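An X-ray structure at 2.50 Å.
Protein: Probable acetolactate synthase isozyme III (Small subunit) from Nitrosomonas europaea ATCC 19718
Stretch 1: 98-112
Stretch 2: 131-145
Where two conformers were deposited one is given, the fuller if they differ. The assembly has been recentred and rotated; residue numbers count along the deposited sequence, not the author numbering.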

# COMPACT_ATOMS: atom_id res chain seq x y z
N LYS A 98 -9.86 -31.12 2.95
CA LYS A 98 -8.55 -31.15 3.56
C LYS A 98 -7.78 -29.85 3.31
O LYS A 98 -6.84 -29.53 4.02
CB LYS A 98 -7.77 -32.44 3.20
CG LYS A 98 -7.47 -32.72 1.71
N ASP A 99 -8.21 -29.05 2.33
CA ASP A 99 -7.49 -27.82 2.04
C ASP A 99 -7.75 -26.77 3.08
O ASP A 99 -6.98 -25.83 3.22
CB ASP A 99 -7.81 -27.30 0.66
CG ASP A 99 -7.02 -28.00 -0.39
OD1 ASP A 99 -5.94 -28.52 -0.04
OD2 ASP A 99 -7.47 -28.03 -1.57
N ARG A 100 -8.83 -26.97 3.84
CA ARG A 100 -9.10 -26.13 4.99
C ARG A 100 -8.02 -26.26 6.03
O ARG A 100 -7.58 -25.26 6.57
CB ARG A 100 -10.46 -26.45 5.60
CG ARG A 100 -11.50 -25.57 5.04
CD ARG A 100 -12.88 -25.90 5.54
NE ARG A 100 -13.45 -24.90 6.47
CZ ARG A 100 -13.72 -23.62 6.18
NH1 ARG A 100 -13.45 -23.06 4.98
NH2 ARG A 100 -14.28 -22.87 7.12
N GLU A 101 -7.56 -27.48 6.30
CA GLU A 101 -6.51 -27.69 7.27
C GLU A 101 -5.19 -27.12 6.69
O GLU A 101 -4.45 -26.43 7.41
CB GLU A 101 -6.37 -29.17 7.64
CG GLU A 101 -6.95 -29.62 9.02
CD GLU A 101 -8.34 -30.37 8.95
OE1 GLU A 101 -8.94 -30.40 7.82
OE2 GLU A 101 -8.83 -30.89 10.02
N GLU A 102 -4.93 -27.39 5.41
CA GLU A 102 -3.71 -26.98 4.76
C GLU A 102 -3.53 -25.45 4.77
O GLU A 102 -2.46 -24.96 5.15
CB GLU A 102 -3.63 -27.53 3.33
CG GLU A 102 -2.36 -27.05 2.51
CD GLU A 102 -1.00 -27.53 3.08
OE1 GLU A 102 -0.97 -28.49 3.89
OE2 GLU A 102 0.05 -26.98 2.71
N MSE A 103 -4.57 -24.73 4.36
CA MSE A 103 -4.61 -23.26 4.34
C MSE A 103 -4.46 -22.71 5.72
O MSE A 103 -3.79 -21.70 5.90
CB MSE A 103 -5.90 -22.72 3.74
CG MSE A 103 -6.07 -22.95 2.26
SE MSE A 103 -4.62 -22.19 1.17
CE MSE A 103 -3.34 -23.69 1.16
N LYS A 104 -5.09 -23.34 6.72
CA LYS A 104 -4.88 -22.90 8.09
C LYS A 104 -3.41 -23.13 8.52
O LYS A 104 -2.78 -22.23 9.12
CB LYS A 104 -5.88 -23.58 9.03
CG LYS A 104 -5.72 -23.19 10.52
CD LYS A 104 -5.94 -21.65 10.79
CE LYS A 104 -6.25 -21.39 12.30
NZ LYS A 104 -5.04 -21.12 13.16
N ARG A 105 -2.84 -24.29 8.20
CA ARG A 105 -1.39 -24.49 8.51
C ARG A 105 -0.48 -23.44 7.89
O ARG A 105 0.41 -22.95 8.59
CB ARG A 105 -0.87 -25.86 8.14
CG ARG A 105 -1.32 -26.92 9.05
CD ARG A 105 -0.63 -28.22 8.71
NE ARG A 105 -0.93 -28.68 7.35
CZ ARG A 105 -1.94 -29.51 7.05
NH1 ARG A 105 -2.74 -29.95 8.00
NH2 ARG A 105 -2.13 -29.87 5.78
N LEU A 106 -0.73 -23.08 6.61
CA LEU A 106 0.08 -22.07 5.91
C LEU A 106 -0.10 -20.71 6.52
O LEU A 106 0.89 -19.97 6.74
CB LEU A 106 -0.20 -22.00 4.41
CG LEU A 106 0.43 -23.06 3.52
CD1 LEU A 106 -0.06 -22.96 2.02
CD2 LEU A 106 1.97 -23.00 3.58
N ALA A 107 -1.34 -20.35 6.81
CA ALA A 107 -1.55 -19.11 7.53
C ALA A 107 -0.67 -19.12 8.81
O ALA A 107 0.10 -18.18 9.03
CB ALA A 107 -3.03 -18.85 7.84
N ASP A 108 -0.77 -20.15 9.66
CA ASP A 108 -0.01 -20.13 10.93
C ASP A 108 1.49 -20.09 10.70
O ASP A 108 2.21 -19.39 11.38
CB ASP A 108 -0.34 -21.34 11.85
CG ASP A 108 -1.82 -21.39 12.31
OD1 ASP A 108 -2.51 -20.34 12.36
OD2 ASP A 108 -2.30 -22.51 12.66
N ILE A 109 1.95 -20.84 9.72
CA ILE A 109 3.39 -20.91 9.47
C ILE A 109 3.96 -19.51 9.12
O ILE A 109 5.00 -19.12 9.62
CB ILE A 109 3.70 -21.93 8.36
CG1 ILE A 109 3.54 -23.34 8.91
CG2 ILE A 109 5.11 -21.71 7.79
CD1 ILE A 109 3.29 -24.39 7.84
N PHE A 110 3.24 -18.77 8.27
CA PHE A 110 3.64 -17.43 7.85
C PHE A 110 3.13 -16.37 8.80
O PHE A 110 3.24 -15.20 8.52
CB PHE A 110 3.14 -17.19 6.45
CG PHE A 110 3.98 -17.86 5.39
CD1 PHE A 110 3.77 -19.18 5.04
CD2 PHE A 110 5.02 -17.17 4.79
CE1 PHE A 110 4.56 -19.80 4.05
CE2 PHE A 110 5.85 -17.77 3.82
CZ PHE A 110 5.64 -19.07 3.44
N ARG A 111 2.56 -16.79 9.93
CA ARG A 111 2.06 -15.83 10.91
C ARG A 111 1.06 -14.86 10.32
O ARG A 111 1.09 -13.71 10.70
CB ARG A 111 3.18 -15.00 11.53
CG ARG A 111 4.36 -15.78 12.07
CD ARG A 111 3.99 -16.69 13.24
NE ARG A 111 5.13 -17.53 13.65
CZ ARG A 111 6.07 -17.18 14.53
NH1 ARG A 111 6.02 -15.99 15.14
NH2 ARG A 111 7.07 -18.03 14.80
N GLY A 112 0.20 -15.31 9.41
CA GLY A 112 -0.87 -14.46 8.93
C GLY A 112 -2.14 -14.63 9.75
O GLY A 112 -2.18 -15.39 10.73
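Stretch 2, residues 131-145: SKLDGFLQAVDCNLI

Stretch 2 runs nearly antiparallel to stretch 1: helix 131-139, which begins earlier in the chain, meets helix 98-109 with a signed crossing angle of 165° and axes 11.1 Å apart at closest approach. Val 140 leaves helical geometry, and after an extended Asp 141 a 3-10 segment, 142-144, carries the chain on beside Asp 99. The main bump is Phe 110, just past the end of its helix (chi1 m). Its ring settles on the backbone at Gly 135 and Phe 136, with CZ 3.5 Å from Gly 135 C and CE2 3.2 Å from Phe 136 N. Phe 136 (chi1 t) answers by turning its ring edge to the face of Phe 110, planes at 89° and centroids 5.2 Å apart, while its CB lies over that face. The Phe 136 ring in turn reaches Leu 106, whose CB is 3.9 Å from Phe 136 CE1. Leu 106 fills the hollow between Phe 136, Ala 139 and Val 140, its CD2 4.0 Å from Ala 139 CB and its CD1 3.9 Å from Val 140 CG2. Farther along, selenomethionine Met 103 bends inward, SE 4.1 Å from Val 140 CG1 and CE 4.1 Å from Leu 144 CD1. At the other end Lys 132 NZ donates a 2.7 Å hydrogen bond to Phe 110 O.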

# COMPACT_ATOMS: atom_id res chain seq x y z
N SER A 131 10.14 -11.06 0.45
CA SER A 131 10.40 -12.48 0.27
C SER A 131 9.46 -13.34 1.07
O SER A 131 9.09 -14.41 0.61
CB SER A 131 11.88 -12.88 0.48
OG SER A 131 12.34 -12.51 1.75
N LYS A 132 9.05 -12.87 2.24
CA LYS A 132 8.09 -13.61 3.03
C LYS A 132 6.79 -13.75 2.25
O LYS A 132 6.22 -14.83 2.19
CB LYS A 132 7.83 -12.92 4.37
CG LYS A 132 7.41 -13.86 5.47
CD LYS A 132 6.11 -13.39 6.17
CE LYS A 132 6.09 -13.68 7.71
NZ LYS A 132 4.86 -13.04 8.40
N LEU A 133 6.32 -12.65 1.64
CA LEU A 133 5.02 -12.67 0.97
C LEU A 133 5.13 -13.46 -0.29
O LEU A 133 4.22 -14.22 -0.62
CB LEU A 133 4.51 -11.26 0.62
CG LEU A 133 3.74 -10.43 1.67
CD1 LEU A 133 4.29 -10.51 3.07
CD2 LEU A 133 3.60 -8.94 1.23
N ASP A 134 6.26 -13.30 -0.99
CA ASP A 134 6.53 -14.14 -2.14
C ASP A 134 6.62 -15.64 -1.76
O ASP A 134 6.19 -16.50 -2.54
CB ASP A 134 7.78 -13.68 -2.91
CG ASP A 134 7.59 -12.33 -3.60
OD1 ASP A 134 6.58 -11.65 -3.41
OD2 ASP A 134 8.44 -11.92 -4.35
N GLY A 135 7.16 -15.95 -0.58
CA GLY A 135 7.31 -17.34 -0.13
C GLY A 135 5.96 -17.98 0.16
O GLY A 135 5.72 -19.18 -0.13
N PHE A 136 5.06 -17.18 0.74
CA PHE A 136 3.69 -17.57 0.87
C PHE A 136 3.07 -17.93 -0.48
O PHE A 136 2.49 -18.98 -0.61
CB PHE A 136 2.86 -16.49 1.51
CG PHE A 136 1.48 -16.95 1.85
CD1 PHE A 136 1.25 -17.72 3.00
CD2 PHE A 136 0.40 -16.70 0.98
CE1 PHE A 136 -0.02 -18.21 3.33
CE2 PHE A 136 -0.87 -17.15 1.29
CZ PHE A 136 -1.08 -17.92 2.51
N LEU A 137 3.19 -17.07 -1.48
CA LEU A 137 2.58 -17.36 -2.77
C LEU A 137 3.21 -18.53 -3.47
O LEU A 137 2.49 -19.25 -4.15
CB LEU A 137 2.60 -16.15 -3.72
CG LEU A 137 1.92 -14.84 -3.26
CD1 LEU A 137 2.20 -13.75 -4.32
CD2 LEU A 137 0.43 -15.05 -3.03
N GLN A 138 4.53 -18.73 -3.35
CA GLN A 138 5.15 -19.94 -3.91
C GLN A 138 4.55 -21.18 -3.24
O GLN A 138 4.22 -22.17 -3.91
CB GLN A 138 6.67 -19.94 -3.77
CG GLN A 138 7.47 -19.76 -5.10
N ALA A 139 4.32 -21.08 -1.93
CA ALA A 139 3.88 -22.21 -1.14
C ALA A 139 2.41 -22.54 -1.38
O ALA A 139 2.08 -23.68 -1.33
CB ALA A 139 4.15 -22.00 0.33
N VAL A 140 1.55 -21.58 -1.66
CA VAL A 140 0.15 -21.90 -1.94
C VAL A 140 -0.04 -22.50 -3.34
O VAL A 140 0.68 -22.12 -4.28
CB VAL A 140 -0.71 -20.66 -1.84
CG1 VAL A 140 -2.17 -21.06 -1.91
CG2 VAL A 140 -0.49 -19.99 -0.49
N ASP A 141 -0.98 -23.42 -3.50
CA ASP A 141 -1.30 -23.88 -4.86
C ASP A 141 -2.04 -22.73 -5.53
O ASP A 141 -3.02 -22.22 -4.95
CB ASP A 141 -2.19 -25.15 -4.88
CG ASP A 141 -1.49 -26.45 -4.37
OD1 ASP A 141 -0.26 -26.69 -4.56
OD2 ASP A 141 -2.23 -27.28 -3.78
N CYS A 142 -1.58 -22.35 -6.72
CA CYS A 142 -2.17 -21.24 -7.48
C CYS A 142 -3.67 -21.41 -7.74
O CYS A 142 -4.42 -20.45 -7.57
CB CYS A 142 -1.41 -20.96 -8.80
SG CYS A 142 -1.40 -22.29 -10.04
N ASN A 143 -4.09 -22.62 -8.10
CA ASN A 143 -5.51 -22.92 -8.39
C ASN A 143 -6.45 -22.58 -7.20
O ASN A 143 -7.62 -22.25 -7.39
CB ASN A 143 -5.70 -24.37 -8.86
CG ASN A 143 -5.22 -25.38 -7.82
OD1 ASN A 143 -4.14 -25.21 -7.24
ND2 ASN A 143 -6.03 -26.40 -7.55
N LEU A 144 -5.89 -22.61 -5.99
CA LEU A 144 -6.61 -22.15 -4.81
C LEU A 144 -6.77 -20.65 -4.75
O LEU A 144 -7.68 -20.17 -4.09
CB LEU A 144 -6.02 -22.68 -3.50
CG LEU A 144 -5.97 -24.21 -3.50
CD1 LEU A 144 -5.38 -24.82 -2.23
CD2 LEU A 144 -7.34 -24.77 -3.83
N ILE A 145 -5.94 -19.88 -5.40
CA ILE A 145 -6.10 -18.47 -5.10
C ILE A 145 -7.30 -17.88 -5.81
O ILE A 145 -7.40 -17.96 -7.02
CB ILE A 145 -4.84 -17.71 -5.41
CG1 ILE A 145 -3.81 -18.07 -4.34
CG2 ILE A 145 -5.12 -16.20 -5.41
CD1 ILE A 145 -2.41 -17.71 -4.74